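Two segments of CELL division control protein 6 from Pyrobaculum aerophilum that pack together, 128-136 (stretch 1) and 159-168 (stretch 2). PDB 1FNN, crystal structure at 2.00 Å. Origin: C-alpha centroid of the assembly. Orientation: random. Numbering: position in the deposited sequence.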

# COMPACT_ATOMS: atom_id res chain seq x y z
N PHE A 128 23.89 7.31 -6.81
CA PHE A 128 22.63 6.60 -7.14
C PHE A 128 21.51 7.52 -6.63
O PHE A 128 21.24 7.58 -5.43
N LEU A 129 20.90 8.24 -7.54
CA LEU A 129 19.89 9.23 -7.23
C LEU A 129 18.48 8.70 -7.41
O LEU A 129 18.14 8.05 -8.41
N VAL A 130 17.71 8.74 -6.32
CA VAL A 130 16.34 8.28 -6.39
C VAL A 130 15.44 9.52 -6.28
O VAL A 130 15.51 10.24 -5.28
N LEU A 131 14.57 9.70 -7.28
CA LEU A 131 13.54 10.74 -7.10
C LEU A 131 12.21 10.07 -6.81
O LEU A 131 11.50 9.70 -7.76
N ASP A 132 11.92 9.84 -5.53
CA ASP A 132 10.72 9.14 -5.12
C ASP A 132 9.51 10.07 -5.22
O ASP A 132 9.66 11.29 -5.20
N ASP A 133 8.35 9.49 -5.47
CA ASP A 133 7.13 10.25 -5.73
C ASP A 133 7.38 11.47 -6.58
O ASP A 133 6.98 12.59 -6.24
N ALA A 134 7.95 11.22 -7.75
CA ALA A 134 8.35 12.22 -8.70
C ALA A 134 7.25 12.89 -9.49
O ALA A 134 7.51 13.96 -10.05
N PHE A 135 6.02 12.44 -9.40
CA PHE A 135 4.85 13.11 -9.93
C PHE A 135 4.66 14.47 -9.27
O PHE A 135 4.15 15.41 -9.89
N ASN A 136 5.20 14.65 -8.06
CA ASN A 136 5.19 15.93 -7.38
C ASN A 136 6.07 16.98 -8.04
O ASN A 136 5.90 18.14 -7.66
N ARG A 159 28.43 9.12 -14.10
CA ARG A 159 28.50 9.15 -12.65
C ARG A 159 27.17 9.02 -11.94
O ARG A 159 27.15 9.17 -10.72
N ILE A 160 26.06 8.96 -12.66
CA ILE A 160 24.75 8.97 -12.04
C ILE A 160 23.90 7.78 -12.50
O ILE A 160 23.86 7.49 -13.70
N ALA A 161 23.32 7.07 -11.54
CA ALA A 161 22.30 6.05 -11.82
C ALA A 161 21.00 6.63 -11.25
O ALA A 161 21.01 7.17 -10.13
N LEU A 162 19.95 6.65 -12.06
CA LEU A 162 18.76 7.41 -11.66
C LEU A 162 17.51 6.54 -11.64
O LEU A 162 17.18 5.84 -12.63
N VAL A 163 16.85 6.49 -10.48
CA VAL A 163 15.55 5.83 -10.41
C VAL A 163 14.50 6.91 -10.12
O VAL A 163 14.68 7.70 -9.16
N ILE A 164 13.41 6.93 -10.88
CA ILE A 164 12.29 7.81 -10.61
C ILE A 164 11.01 6.99 -10.37
O ILE A 164 10.90 5.82 -10.79
N VAL A 165 10.17 7.52 -9.49
CA VAL A 165 9.03 6.78 -8.99
C VAL A 165 7.71 7.52 -9.20
O VAL A 165 7.62 8.71 -8.96
N GLY A 166 6.73 6.82 -9.81
CA GLY A 166 5.43 7.46 -10.02
C GLY A 166 4.30 6.45 -9.78
O GLY A 166 4.52 5.30 -9.42
N HIS A 167 3.07 6.91 -9.95
CA HIS A 167 1.89 6.09 -9.76
C HIS A 167 1.47 5.34 -11.02
O HIS A 167 1.02 4.20 -10.91
N ASN A 168 1.67 5.98 -12.16
CA ASN A 168 1.28 5.42 -13.44
C ASN A 168 2.13 6.06 -14.52
O ASN A 168 2.95 6.93 -14.21

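This contact is a pair of neighbouring parallel β-strands, 128-132 and 160-166, whose apolar side chains pack alongside one another on both faces of the sheet, followed by an aromatic stack just beyond the strands, between a residue of a 3-10 segment and one of a loop. It illustrates a general rule: in a parallel pair the backbone sets the register, and the side chains then meet both their partners and, on the diagonal, the next residue on the same face.

The backbone ladder fixes that register. L129 N donates to A161 O (2.8 Å) and V163 N to L129 O (2.9 Å); L131 N then donates to V163 O (2.7 Å) and V165 N to L131 O (3.1 Å). Thus L129 and L131 bond to the residues before and after their partners L162 and I164, as parallel geometry requires. The ladder continues past the first strand, where A134 N donates to V165 O (2.8 Å).

Partners sit close, V130 CA 4.8 Å from V163 CA for example, and project to the same face. One face carries F128, V130, A161 and V163. F128 adopts chi1 t, and the edge of its ring runs along the second strand: F128 CE2 lies 3.7 Å from V163 CG2, while F128 CD2 is 4.5 Å from A161 CB. The small side chain of A161 thus lies beside the near part of the ring, and V163 meets it further on. V130 and V163 are both t, and V130 CG2 comes within 4.4 Å of V163 CB.

The other face carries L129, L131, L162 and I164. L129 and L162 share the same rotamer, chi1 t and chi2 p, and L129 CD2 sits 4.0 Å from L162 CD1. That same L162 methyl also reaches the next residue on this face, with L162 CD1 4.0 Å from L131 CG. L131, chi1 m and chi2 t, reaches I164 as well, its CD1 4.2 Å from I164 CG2. The end of I164, chi1 p and chi2 t, leads away from the first stretch, but its branch point remains in contact: I164 CB is 4.3 Å from A134 CB.

Where the first strand ends, polar groups enter. V165, chi1 t, points toward the first stretch and has more area covered by it than any other residue of the second. Its CG1 lies 3.2 Å from D132 OD1, a close contact between a methyl and a carboxylate oxygen. The same oxygen has a polar partner within its own stretch, since D133 N donates to D132 OD1 (2.8 Å); D132 OD2 is satisfied elsewhere in the structure. No side-chain hydrogen bond crosses between the stretches.

Beyond this point F135, chi1 p, points toward the second stretch. Its edge meets the backbone of G166, with F135 CD2 3.9 Å from G166 CA. H167, chi1 m, starts out sideways, but its end comes back to form an offset stack with F135: the ring centroids are 4.2 Å apart, the planes 30° from parallel, and F135 CZ approaches H167 CE1 to 3.1 Å.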

# COMPACT_ATOMS: atom_id res chain seq x y z
CB PHE A 128 22.62 5.25 -6.45
CG PHE A 128 21.37 4.44 -6.40
CD1 PHE A 128 21.20 3.52 -5.38
CD2 PHE A 128 20.35 4.57 -7.34
CE1 PHE A 128 20.05 2.74 -5.30
CE2 PHE A 128 19.21 3.79 -7.26
CZ PHE A 128 19.05 2.88 -6.23
CB LEU A 129 20.15 10.45 -8.11
CG LEU A 129 19.18 11.63 -8.01
CD1 LEU A 129 19.21 12.28 -6.61
CD2 LEU A 129 19.48 12.67 -9.10
CB VAL A 130 16.01 7.29 -5.24
CG1 VAL A 130 14.53 6.95 -5.30
CG2 VAL A 130 16.87 6.02 -5.34
CB LEU A 131 13.49 11.60 -8.38
CG LEU A 131 14.82 12.23 -8.78
CD1 LEU A 131 14.68 13.00 -10.10
CD2 LEU A 131 15.37 13.15 -7.69
CB ASP A 132 10.82 8.62 -3.67
CG ASP A 132 10.04 7.35 -3.47
OD1 ASP A 132 9.16 7.02 -4.31
OD2 ASP A 132 10.28 6.64 -2.47
CB ASP A 133 6.44 10.70 -4.43
CG ASP A 133 6.13 9.45 -3.61
OD1 ASP A 133 5.73 8.44 -4.24
OD2 ASP A 133 6.30 9.56 -2.39
CB ALA A 134 9.38 11.58 -9.65
CB PHE A 135 3.55 12.30 -9.77
CG PHE A 135 3.32 11.73 -8.40
CD1 PHE A 135 2.61 12.43 -7.44
CD2 PHE A 135 3.80 10.48 -8.07
CE1 PHE A 135 2.40 11.90 -6.18
CE2 PHE A 135 3.60 9.93 -6.82
CZ PHE A 135 2.89 10.65 -5.87
CB ASN A 136 5.61 15.79 -5.92
CG ASN A 136 4.57 15.08 -5.08
OD1 ASN A 136 3.45 15.56 -4.91
ND2 ASN A 136 4.94 13.91 -4.56
CB ARG A 159 29.28 10.42 -12.21
CG ARG A 159 30.79 10.29 -12.47
CD ARG A 159 31.55 11.57 -11.99
NE ARG A 159 32.99 11.44 -12.31
CZ ARG A 159 33.83 10.65 -11.67
NH1 ARG A 159 33.44 9.88 -10.66
NH2 ARG A 159 35.12 10.54 -11.96
CB ILE A 160 23.97 10.25 -12.41
CG1 ILE A 160 24.66 11.51 -11.87
CG2 ILE A 160 22.55 10.24 -11.83
CD1 ILE A 160 24.00 12.79 -12.37
CB ALA A 161 22.64 4.75 -11.17
CB LEU A 162 18.55 8.55 -12.68
CG LEU A 162 17.23 9.31 -12.46
CD1 LEU A 162 17.23 10.08 -11.14
CD2 LEU A 162 16.96 10.23 -13.65
CB VAL A 163 15.49 4.75 -9.32
CG1 VAL A 163 14.07 4.18 -9.16
CG2 VAL A 163 16.40 3.58 -9.69
CB ILE A 164 11.99 8.82 -11.73
CG1 ILE A 164 11.38 8.12 -12.93
CG2 ILE A 164 13.26 9.58 -12.13
CD1 ILE A 164 10.98 9.09 -14.04
CB VAL A 165 9.20 6.48 -7.49
CG1 VAL A 165 8.02 5.67 -6.97
CG2 VAL A 165 10.49 5.74 -7.15
CB HIS A 167 0.67 6.94 -9.34
CG HIS A 167 0.79 7.34 -7.90
ND1 HIS A 167 0.29 8.51 -7.40
CD2 HIS A 167 1.37 6.69 -6.85
CE1 HIS A 167 0.54 8.59 -6.11
NE2 HIS A 167 1.20 7.49 -5.75
CB ASN A 168 -0.22 5.66 -13.73
CG ASN A 168 -0.65 7.08 -13.43
OD1 ASN A 168 -1.61 7.26 -12.66
ND2 ASN A 168 0.00 8.08 -13.98